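Local coordinates for protein geranyltranstransferase (Staphylococcus aureus, PDB 1RTR) that catalyses the synthesis of farnesyl pyrophosphate, probably by adding isopentenyl pyrophosphate to allylic pyrophosphates, an early step in isoprenoid biosynthesis, at residues R46-L57 / L182-A193; L9-A20 / Y61-E72. All coordinates share one frame; numbering follows the deposited sequence. Where two conformers were deposited one is given.

Contact 1 (46-57 with 182-193) is the buried one: two helices at a shallow angle, joined by leucine, alanine, valine and threonine with no hydrogen bond across. Contact 2 (9-20 with 61-72) is only partly buried. Its axes are farther apart and steeply crossed, and its chemistry is mixed, with apolar packing plus carboxylates and a tyrosine hydroxyl at one end. The centres of the two contacts lie about 13 Å apart and the contacts adjoin: helices 45-56 and 65-83 follow each other in the chain, and Leu51 and Leu54 pack against the Tyr61 carbonyl. Leu9 of the N-terminal helix 6-18 also packs on Leu51 and Leu52, laying that helix against helix 45-56.

Contact 1 of 2, residues R46-L57 / L182-A193; sequences RPVLLLLTLDSL and LTFAVMSAADIA
Within the all-helical isoprenoid synthase fold, Leu50 of helix 45-56 enters helix 179-193 as a knob into the hole formed by Phe184, Ala185, Ser188 and Ala189. The segment axes approach to 7.8 Å and cross at -30°, running in roughly the same direction. Such closeness is explained by the alanines: the CB of Ala185 lies 3.6 Å from Arg46 O, and the CB of Ala189 lies 3.7 Å from Leu50 O, so methyl groups rest directly against the opposing backbone. With its CG anti to the backbone N (chi1 161°), Leu50 sends CD1 to Ala189 CB at 3.8 Å, while its CD2 approaches the Phe184 ring obliquely. Thr53 uses both branches. Its OG1 donates a hydrogen bond to Leu49 O at 2.8 Å, from above the carbonyl plane and on the face opposite Thr53 N, while also resting against Val186 CB; the CG2 methyl packs on Ala189 CB at 3.7 Å. Toward the C-terminal ends, Leu54 crosses Ile192 at about a right angle, CD2 to CG2 3.7 Å, and beyond it Leu57 CB meets Ala193 CB at 3.9 Å. Three further helices pack against the pair: Leu71 of helix 65-83 touches Phe184 and Ala185, helix 131-145 packs on Phe184 through Val137 and Leu141, and helix 197-227 reaches Leu49 through Leu210 and Val186 through Leu203.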
loop_
_atom_site.group_PDB
_atom_site.type_symbol
_atom_site.label_atom_id
_atom_site.label_comp_id
_atom_site.label_asym_id
_atom_site.label_seq_id
_atom_site.Cartn_x
_atom_site.Cartn_y
_atom_site.Cartn_z
ATOM N N ARG A 46 -12.790 13.844 -1.105
ATOM C CA ARG A 46 -12.103 13.003 -2.094
ATOM C C ARG A 46 -13.042 11.968 -2.708
ATOM O O ARG A 46 -13.212 11.973 -3.932
ATOM C CB ARG A 46 -10.839 12.352 -1.534
ATOM C CG ARG A 46 -9.699 13.310 -1.334
ATOM C CD ARG A 46 -8.695 12.820 -0.332
ATOM N NE ARG A 46 -7.716 13.837 0.016
ATOM C CZ ARG A 46 -7.892 14.782 0.935
ATOM N NH1 ARG A 46 -6.923 15.655 1.170
ATOM N NH2 ARG A 46 -9.020 14.860 1.622
ATOM N N PRO A 47 -13.659 11.103 -1.884
ATOM C CA PRO A 47 -14.678 10.171 -2.380
ATOM C C PRO A 47 -15.801 10.894 -3.087
ATOM O O PRO A 47 -16.203 10.470 -4.170
ATOM C CB PRO A 47 -15.212 9.482 -1.105
ATOM C CG PRO A 47 -14.669 10.231 0.043
ATOM C CD PRO A 47 -13.416 10.906 -0.445
ATOM N N VAL A 48 -16.284 11.982 -2.494
ATOM C CA VAL A 48 -17.419 12.703 -3.058
ATOM C C VAL A 48 -17.080 13.278 -4.426
ATOM O O VAL A 48 -17.872 13.151 -5.373
ATOM C CB VAL A 48 -17.942 13.770 -2.089
ATOM C CG1 VAL A 48 -18.674 14.864 -2.837
ATOM C CG2 VAL A 48 -18.884 13.118 -1.058
ATOM N N LEU A 49 -15.896 13.882 -4.532
ATOM C CA LEU A 49 -15.366 14.352 -5.808
ATOM C C LEU A 49 -15.432 13.268 -6.861
ATOM O O LEU A 49 -15.929 13.515 -7.957
ATOM C CB LEU A 49 -13.926 14.849 -5.658
ATOM C CG LEU A 49 -13.286 15.544 -6.864
ATOM C CD1 LEU A 49 -14.189 16.651 -7.418
ATOM C CD2 LEU A 49 -11.936 16.114 -6.477
ATOM N N LEU A 50 -14.949 12.069 -6.529
ATOM C CA LEU A 50 -14.908 10.963 -7.493
ATOM C C LEU A 50 -16.324 10.577 -7.939
ATOM O O LEU A 50 -16.611 10.477 -9.141
ATOM C CB LEU A 50 -14.118 9.780 -6.911
ATOM C CG LEU A 50 -14.119 8.293 -7.326
ATOM C CD1 LEU A 50 -14.562 7.965 -8.732
ATOM C CD2 LEU A 50 -12.745 7.699 -7.074
ATOM N N LEU A 51 -17.202 10.387 -6.958
ATOM C CA LEU A 51 -18.619 10.125 -7.199
ATOM C C LEU A 51 -19.272 11.192 -8.089
ATOM O O LEU A 51 -19.867 10.860 -9.128
ATOM C CB LEU A 51 -19.353 9.993 -5.856
ATOM C CG LEU A 51 -19.462 8.614 -5.164
ATOM C CD1 LEU A 51 -18.626 7.472 -5.806
ATOM C CD2 LEU A 51 -19.181 8.735 -3.673
ATOM N N LEU A 52 -19.141 12.467 -7.714
ATOM C CA LEU A 52 -19.740 13.561 -8.504
ATOM C C LEU A 52 -19.163 13.681 -9.918
ATOM O O LEU A 52 -19.910 13.959 -10.869
ATOM C CB LEU A 52 -19.682 14.901 -7.755
ATOM C CG LEU A 52 -20.587 14.975 -6.504
ATOM C CD1 LEU A 52 -20.244 16.130 -5.605
ATOM C CD2 LEU A 52 -22.059 15.019 -6.871
ATOM N N THR A 53 -17.860 13.448 -10.076
ATOM C CA THR A 53 -17.247 13.441 -11.409
ATOM C C THR A 53 -17.876 12.401 -12.352
ATOM O O THR A 53 -18.117 12.688 -13.534
ATOM C CB THR A 53 -15.703 13.232 -11.316
ATOM O OG1 THR A 53 -15.116 14.266 -10.518
ATOM C CG2 THR A 53 -15.042 13.399 -12.673
ATOM N N LEU A 54 -18.119 11.195 -11.844
ATOM C CA LEU A 54 -18.814 10.165 -12.631
ATOM C C LEU A 54 -20.222 10.613 -13.052
ATOM O O LEU A 54 -20.650 10.374 -14.189
ATOM C CB LEU A 54 -18.936 8.865 -11.838
ATOM C CG LEU A 54 -17.730 7.943 -11.746
ATOM C CD1 LEU A 54 -18.031 6.826 -10.756
ATOM C CD2 LEU A 54 -17.329 7.390 -13.135
ATOM N N ASP A 55 -20.936 11.255 -12.127
ATOM C CA ASP A 55 -22.278 11.745 -12.413
ATOM C C ASP A 55 -22.289 12.820 -13.508
ATOM O O ASP A 55 -23.146 12.789 -14.389
ATOM C CB ASP A 55 -22.965 12.251 -11.143
ATOM C CG ASP A 55 -24.448 12.483 -11.352
ATOM O OD1 ASP A 55 -24.889 13.655 -11.336
ATOM O OD2 ASP A 55 -25.246 11.546 -11.576
ATOM N N SER A 56 -21.326 13.749 -13.454
ATOM C CA SER A 56 -21.145 14.756 -14.499
ATOM C C SER A 56 -20.873 14.117 -15.832
ATOM O O SER A 56 -21.172 14.696 -16.880
ATOM C CB SER A 56 -19.962 15.672 -14.189
ATOM O OG SER A 56 -19.986 16.118 -12.854
ATOM N N LEU A 57 -20.258 12.944 -15.801
ATOM C CA LEU A 57 -19.885 12.266 -17.032
ATOM C C LEU A 57 -20.945 11.252 -17.494
ATOM O O LEU A 57 -20.647 10.355 -18.292
ATOM C CB LEU A 57 -18.514 11.613 -16.860
ATOM C CG LEU A 57 -17.196 12.311 -17.258
ATOM C CD1 LEU A 57 -17.280 13.840 -17.460
ATOM C CD2 LEU A 57 -16.111 11.935 -16.239
ATOM N N LEU A 182 -6.599 14.202 -5.242
ATOM C CA LEU A 182 -7.675 14.936 -5.904
ATOM C C LEU A 182 -7.720 14.605 -7.391
ATOM O O LEU A 182 -8.785 14.307 -7.939
ATOM C CB LEU A 182 -7.588 16.453 -5.651
ATOM C CG LEU A 182 -7.993 16.835 -4.224
ATOM C CD1 LEU A 182 -7.757 18.294 -3.962
ATOM C CD2 LEU A 182 -9.440 16.484 -3.928
ATOM N N THR A 183 -6.562 14.626 -8.032
ATOM C CA THR A 183 -6.470 14.280 -9.438
ATOM C C THR A 183 -6.819 12.817 -9.674
ATOM O O THR A 183 -7.376 12.472 -10.727
ATOM C CB THR A 183 -5.042 14.611 -9.968
ATOM O OG1 THR A 183 -4.837 16.023 -9.876
ATOM C CG2 THR A 183 -4.918 14.338 -11.461
ATOM N N PHE A 184 -6.467 11.945 -8.727
ATOM C CA PHE A 184 -6.906 10.561 -8.818
ATOM C C PHE A 184 -8.436 10.487 -8.841
ATOM O O PHE A 184 -9.006 9.793 -9.678
ATOM C CB PHE A 184 -6.370 9.697 -7.660
ATOM C CG PHE A 184 -6.995 8.332 -7.615
ATOM C CD1 PHE A 184 -8.065 8.076 -6.767
ATOM C CD2 PHE A 184 -6.563 7.336 -8.483
ATOM C CE1 PHE A 184 -8.682 6.835 -6.767
ATOM C CE2 PHE A 184 -7.168 6.101 -8.497
ATOM C CZ PHE A 184 -8.233 5.844 -7.627
ATOM N N ALA A 185 -9.087 11.205 -7.927
ATOM C CA ALA A 185 -10.550 11.207 -7.838
ATOM C C ALA A 185 -11.200 11.507 -9.174
ATOM O O ALA A 185 -12.031 10.716 -9.641
ATOM C CB ALA A 185 -11.055 12.174 -6.755
ATOM N N VAL A 186 -10.818 12.604 -9.830
ATOM C CA VAL A 186 -11.517 12.933 -11.074
ATOM C C VAL A 186 -11.091 12.072 -12.254
ATOM O O VAL A 186 -11.945 11.745 -13.091
ATOM C CB VAL A 186 -11.629 14.487 -11.403
ATOM C CG1 VAL A 186 -11.171 15.354 -10.244
ATOM C CG2 VAL A 186 -10.971 14.873 -12.757
ATOM N N MET A 187 -9.809 11.674 -12.305
ATOM C CA MET A 187 -9.279 10.914 -13.444
ATOM C C MET A 187 -9.623 9.427 -13.380
ATOM O O MET A 187 -9.842 8.788 -14.422
ATOM C CB MET A 187 -7.758 11.099 -13.608
ATOM C CG MET A 187 -7.292 12.527 -13.929
ATOM S SD MET A 187 -8.195 13.365 -15.292
ATOM C CE MET A 187 -7.472 12.467 -16.690
ATOM N N SER A 188 -9.665 8.865 -12.176
ATOM C CA SER A 188 -10.198 7.511 -12.015
ATOM C C SER A 188 -11.642 7.479 -12.542
ATOM O O SER A 188 -12.030 6.552 -13.269
ATOM C CB SER A 188 -10.121 7.038 -10.558
ATOM O OG SER A 188 -11.106 7.682 -9.760
ATOM N N ALA A 189 -12.409 8.521 -12.226
ATOM C CA ALA A 189 -13.776 8.630 -12.740
ATOM C C ALA A 189 -13.774 8.733 -14.262
ATOM O O ALA A 189 -14.517 8.029 -14.957
ATOM C CB ALA A 189 -14.525 9.804 -12.101
ATOM N N ALA A 190 -12.914 9.585 -14.793
ATOM C CA ALA A 190 -12.846 9.748 -16.237
ATOM C C ALA A 190 -12.556 8.416 -16.900
ATOM O O ALA A 190 -13.054 8.137 -18.007
ATOM C CB ALA A 190 -11.794 10.760 -16.593
ATOM N N ASP A 191 -11.752 7.601 -16.214
ATOM C CA ASP A 191 -11.373 6.263 -16.693
ATOM C C ASP A 191 -12.517 5.243 -16.615
ATOM O O ASP A 191 -12.712 4.435 -17.534
ATOM C CB ASP A 191 -10.133 5.757 -15.944
ATOM C CG ASP A 191 -8.834 6.243 -16.571
ATOM O OD1 ASP A 191 -8.881 6.775 -17.704
ATOM O OD2 ASP A 191 -7.715 6.147 -16.012
ATOM N N ILE A 192 -13.275 5.276 -15.517
ATOM C CA ILE A 192 -14.447 4.423 -15.403
ATOM C C ILE A 192 -15.483 4.826 -16.458
ATOM O O ILE A 192 -16.094 3.956 -17.095
ATOM C CB ILE A 192 -15.023 4.488 -13.993
ATOM C CG1 ILE A 192 -14.071 3.808 -13.008
ATOM C CG2 ILE A 192 -16.428 3.865 -13.957
ATOM C CD1 ILE A 192 -14.115 4.386 -11.611
ATOM N N ALA A 193 -15.652 6.135 -16.668
ATOM C CA ALA A 193 -16.603 6.648 -17.660
ATOM C C ALA A 193 -16.153 6.398 -19.094
ATOM O O ALA A 193 -16.956 6.438 -20.023
ATOM C CB ALA A 193 -16.859 8.122 -17.440
#

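Contact 2 of 2, residues L9-A20 / Y61-E72; sequences LIDEVNNELSVA and YELGMKSAIALE
Glu12 and Tyr61 both leave the backbone toward the other segment, and their torsions carry them on until they meet: Glu12 has CG anti to its backbone N (chi1 -163°) and runs out extended, whereas Tyr61 has CG between the backbone N and the carbonyl carbon (chi1 89°). The side chains come from opposite directions, and the Glu12 carboxylate stands almost perpendicular to the ring, with OE1 at the ring edge, in its plane. Tyr61 OH donates a hydrogen bond to Glu12 OE1; the modelled 2.4 Å is very short, and the exact length is doubtful. On the same ring, Leu9 CD2 approaches Tyr61 CE2 obliquely at 3.6 Å. Farther along, the segment axes of 9-18 and 65-72 cross at -74°, 10.7 Å apart, and larger apolar side chains span the distance. Met65, bent along its chain, brings CE to Val13 CG2 at 3.8 Å. Ile69 CD1 lies 3.7 Å from both Glu16 CB and Leu17 CD2, the leucine and isoleucine sliding past each other in opposite directions. Leu17 CD1 also meets Glu72 CG, 3.7 Å away; the carboxylate of that glutamate forms a salt bridge with Arg44. The chemistry is therefore split: dispersion contacts of Val13, Leu17, Met65 and Ile69 join the helices, and one tyrosine-carboxylate hydrogen bond ties Glu12 to the turn leading into helix 65-83. The Glu62 carboxylate is modelled too close to that of Glu12 for its exact place to be trusted. Clustered acids might favour protonation of one of them, whereas the Tyr61 hydrogen bond would favour a charged Glu12.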
loop_
_atom_site.group_PDB
_atom_site.type_symbol
_atom_site.label_atom_id
_atom_site.label_comp_id
_atom_site.label_asym_id
_atom_site.label_seq_id
_atom_site.Cartn_x
_atom_site.Cartn_y
_atom_site.Cartn_z
ATOM N N LEU A 9 -24.621 12.086 -0.333
ATOM C CA LEU A 9 -23.457 11.297 -0.726
ATOM C C LEU A 9 -22.531 11.033 0.468
ATOM O O LEU A 9 -22.124 9.895 0.698
ATOM C CB LEU A 9 -22.695 11.966 -1.864
ATOM C CG LEU A 9 -23.125 11.579 -3.275
ATOM C CD1 LEU A 9 -22.545 12.566 -4.247
ATOM C CD2 LEU A 9 -22.687 10.180 -3.633
ATOM N N ILE A 10 -22.220 12.086 1.223
ATOM C CA ILE A 10 -21.459 11.975 2.468
ATOM C C ILE A 10 -22.031 10.878 3.367
ATOM O O ILE A 10 -21.281 10.092 3.944
ATOM C CB ILE A 10 -21.435 13.333 3.222
ATOM C CG1 ILE A 10 -20.666 14.387 2.419
ATOM C CG2 ILE A 10 -20.833 13.181 4.621
ATOM C CD1 ILE A 10 -20.543 15.755 3.103
ATOM N N ASP A 11 -23.360 10.834 3.471
ATOM C CA ASP A 11 -24.063 9.848 4.290
ATOM C C ASP A 11 -23.831 8.439 3.785
ATOM O O ASP A 11 -23.517 7.542 4.568
ATOM C CB ASP A 11 -25.566 10.133 4.309
ATOM C CG ASP A 11 -25.936 11.260 5.251
ATOM O OD1 ASP A 11 -27.078 11.760 5.137
ATOM O OD2 ASP A 11 -25.152 11.718 6.122
ATOM N N GLU A 12 -23.985 8.253 2.478
ATOM C CA GLU A 12 -23.773 6.952 1.864
ATOM C C GLU A 12 -22.332 6.478 2.045
ATOM O O GLU A 12 -22.102 5.312 2.379
ATOM C CB GLU A 12 -24.155 6.967 0.391
ATOM C CG GLU A 12 -24.331 5.572 -0.173
ATOM C CD GLU A 12 -24.723 5.573 -1.628
ATOM O OE1 GLU A 12 -25.009 6.660 -2.181
ATOM O OE2 GLU A 12 -24.754 4.476 -2.217
ATOM N N VAL A 13 -21.380 7.388 1.843
ATOM C CA VAL A 13 -19.969 7.105 2.068
ATOM C C VAL A 13 -19.761 6.668 3.518
ATOM O O VAL A 13 -19.134 5.637 3.776
ATOM C CB VAL A 13 -19.050 8.314 1.665
ATOM C CG1 VAL A 13 -17.662 8.208 2.280
ATOM C CG2 VAL A 13 -18.926 8.405 0.156
ATOM N N ASN A 14 -20.314 7.426 4.456
ATOM C CA ASN A 14 -20.190 7.080 5.869
ATOM C C ASN A 14 -20.754 5.691 6.223
ATOM O O ASN A 14 -20.122 4.949 6.978
ATOM C CB ASN A 14 -20.789 8.167 6.760
ATOM C CG ASN A 14 -19.948 9.449 6.786
ATOM O OD1 ASN A 14 -20.457 10.525 7.113
ATOM N ND2 ASN A 14 -18.661 9.336 6.452
ATOM N N ASN A 15 -21.909 5.329 5.655
ATOM C CA ASN A 15 -22.497 4.006 5.901
ATOM C C ASN A 15 -21.607 2.892 5.356
ATOM O O ASN A 15 -21.379 1.879 6.023
ATOM C CB ASN A 15 -23.918 3.914 5.332
ATOM C CG ASN A 15 -24.891 4.872 6.012
ATOM O OD1 ASN A 15 -24.811 5.112 7.214
ATOM N ND2 ASN A 15 -25.813 5.424 5.235
ATOM N N GLU A 16 -21.088 3.098 4.153
ATOM C CA GLU A 16 -20.163 2.142 3.552
ATOM C C GLU A 16 -18.851 2.017 4.333
ATOM O O GLU A 16 -18.334 0.920 4.490
ATOM C CB GLU A 16 -19.899 2.485 2.089
ATOM C CG GLU A 16 -21.135 2.366 1.211
ATOM C CD GLU A 16 -21.383 0.953 0.708
ATOM O OE1 GLU A 16 -20.603 0.027 1.050
ATOM O OE2 GLU A 16 -22.360 0.772 -0.053
ATOM N N LEU A 17 -18.335 3.129 4.841
ATOM C CA LEU A 17 -17.070 3.104 5.563
ATOM C C LEU A 17 -17.177 2.453 6.942
ATOM O O LEU A 17 -16.211 1.857 7.410
ATOM C CB LEU A 17 -16.482 4.511 5.694
ATOM C CG LEU A 17 -15.907 5.213 4.460
ATOM C CD1 LEU A 17 -15.566 6.648 4.816
ATOM C CD2 LEU A 17 -14.680 4.510 3.907
ATOM N N SER A 18 -18.339 2.576 7.591
ATOM C CA SER A 18 -18.569 1.998 8.922
ATOM C C SER A 18 -18.588 0.469 8.894
ATOM O O SER A 18 -18.345 -0.192 9.910
ATOM C CB SER A 18 -19.887 2.512 9.518
ATOM O OG SER A 18 -21.012 1.916 8.889
ATOM N N VAL A 19 -18.867 -0.080 7.722
ATOM C CA VAL A 19 -19.025 -1.510 7.563
ATOM C C VAL A 19 -18.066 -2.063 6.484
ATOM O O VAL A 19 -18.329 -3.102 5.885
ATOM C CB VAL A 19 -20.527 -1.833 7.290
ATOM C CG1 VAL A 19 -20.888 -1.648 5.808
ATOM C CG2 VAL A 19 -20.899 -3.216 7.803
ATOM N N ALA A 20 -16.939 -1.372 6.273
ATOM C CA ALA A 20 -15.991 -1.696 5.190
ATOM C C ALA A 20 -14.881 -2.659 5.609
ATOM O O ALA A 20 -14.191 -3.221 4.766
ATOM C CB ALA A 20 -15.386 -0.419 4.600
ATOM N N TYR A 61 -22.915 6.565 -10.856
ATOM C CA TYR A 61 -21.941 6.883 -9.819
ATOM C C TYR A 61 -21.538 5.698 -8.923
ATOM O O TYR A 61 -20.455 5.715 -8.309
ATOM C CB TYR A 61 -22.380 8.109 -8.996
ATOM C CG TYR A 61 -23.250 7.809 -7.804
ATOM C CD1 TYR A 61 -24.643 7.914 -7.887
ATOM C CD2 TYR A 61 -22.686 7.442 -6.588
ATOM C CE1 TYR A 61 -25.448 7.643 -6.798
ATOM C CE2 TYR A 61 -23.482 7.168 -5.493
ATOM C CZ TYR A 61 -24.860 7.268 -5.602
ATOM O OH TYR A 61 -25.639 6.988 -4.502
ATOM N N GLU A 62 -22.390 4.673 -8.852
ATOM C CA GLU A 62 -22.123 3.530 -7.970
ATOM C C GLU A 62 -20.995 2.665 -8.503
ATOM O O GLU A 62 -20.348 1.948 -7.741
ATOM C CB GLU A 62 -23.382 2.693 -7.696
ATOM C CG GLU A 62 -24.400 3.396 -6.809
ATOM C CD GLU A 62 -24.035 3.399 -5.335
ATOM O OE1 GLU A 62 -24.756 4.049 -4.554
ATOM O OE2 GLU A 62 -23.038 2.754 -4.941
ATOM N N LEU A 63 -20.743 2.760 -9.804
ATOM C CA LEU A 63 -19.572 2.112 -10.397
ATOM C C LEU A 63 -18.280 2.477 -9.666
ATOM O O LEU A 63 -17.373 1.658 -9.562
ATOM C CB LEU A 63 -19.466 2.410 -11.892
ATOM C CG LEU A 63 -20.413 1.675 -12.851
ATOM C CD1 LEU A 63 -20.211 2.134 -14.300
ATOM C CD2 LEU A 63 -20.240 0.166 -12.777
ATOM N N GLY A 64 -18.212 3.689 -9.125
ATOM C CA GLY A 64 -16.996 4.163 -8.498
ATOM C C GLY A 64 -16.974 4.103 -6.990
ATOM O O GLY A 64 -16.033 4.614 -6.366
ATOM N N MET A 65 -17.986 3.485 -6.388
ATOM C CA MET A 65 -18.055 3.447 -4.928
ATOM C C MET A 65 -16.852 2.773 -4.282
ATOM O O MET A 65 -16.298 3.304 -3.316
ATOM C CB MET A 65 -19.337 2.806 -4.408
ATOM C CG MET A 65 -19.464 2.960 -2.879
ATOM S SD MET A 65 -19.687 4.692 -2.391
ATOM C CE MET A 65 -18.622 4.867 -1.203
ATOM N N LYS A 66 -16.445 1.613 -4.802
ATOM C CA LYS A 66 -15.306 0.912 -4.224
ATOM C C LYS A 66 -14.023 1.740 -4.346
ATOM O O LYS A 66 -13.273 1.845 -3.372
ATOM C CB LYS A 66 -15.155 -0.503 -4.801
ATOM C CG LYS A 66 -16.156 -1.520 -4.221
ATOM C CD LYS A 66 -15.540 -2.917 -4.095
ATOM C CE LYS A 66 -16.554 -4.045 -4.346
ATOM N NZ LYS A 66 -17.376 -4.336 -3.127
ATOM N N SER A 67 -13.800 2.345 -5.520
ATOM C CA SER A 67 -12.649 3.235 -5.744
ATOM C C SER A 67 -12.657 4.422 -4.780
ATOM O O SER A 67 -11.626 4.751 -4.191
ATOM C CB SER A 67 -12.608 3.735 -7.190
ATOM O OG SER A 67 -12.303 2.675 -8.079
ATOM N N ALA A 68 -13.835 5.036 -4.604
ATOM C CA ALA A 68 -14.038 6.098 -3.623
ATOM C C ALA A 68 -13.726 5.643 -2.200
ATOM O O ALA A 68 -13.076 6.378 -1.445
ATOM C CB ALA A 68 -15.462 6.653 -3.713
ATOM N N ILE A 69 -14.184 4.445 -1.827
ATOM C CA ILE A 69 -13.876 3.887 -0.504
ATOM C C ILE A 69 -12.370 3.683 -0.355
ATOM O O ILE A 69 -11.778 4.096 0.650
ATOM C CB ILE A 69 -14.623 2.547 -0.258
ATOM C CG1 ILE A 69 -16.143 2.743 -0.254
ATOM C CG2 ILE A 69 -14.182 1.917 1.045
ATOM C CD1 ILE A 69 -16.651 3.719 0.828
ATOM N N ALA A 70 -11.761 3.040 -1.354
ATOM C CA ALA A 70 -10.306 2.922 -1.433
ATOM C C ALA A 70 -9.624 4.271 -1.235
ATOM O O ALA A 70 -8.728 4.400 -0.402
ATOM C CB ALA A 70 -9.889 2.309 -2.746
ATOM N N LEU A 71 -10.074 5.278 -1.976
ATOM C CA LEU A 71 -9.491 6.616 -1.901
ATOM C C LEU A 71 -9.520 7.172 -0.482
ATOM O O LEU A 71 -8.531 7.758 -0.014
ATOM C CB LEU A 71 -10.209 7.568 -2.864
ATOM C CG LEU A 71 -9.655 8.987 -3.042
ATOM C CD1 LEU A 71 -8.105 9.020 -3.187
ATOM C CD2 LEU A 71 -10.344 9.653 -4.224
ATOM N N GLU A 72 -10.646 6.985 0.210
ATOM C CA GLU A 72 -10.761 7.466 1.592
ATOM C C GLU A 72 -9.886 6.647 2.561
ATOM O O GLU A 72 -9.350 7.196 3.540
ATOM C CB GLU A 72 -12.230 7.527 2.040
ATOM C CG GLU A 72 -12.472 8.186 3.395
ATOM C CD GLU A 72 -12.267 9.700 3.408
ATOM O OE1 GLU A 72 -12.072 10.317 2.331
ATOM O OE2 GLU A 72 -12.293 10.285 4.517
#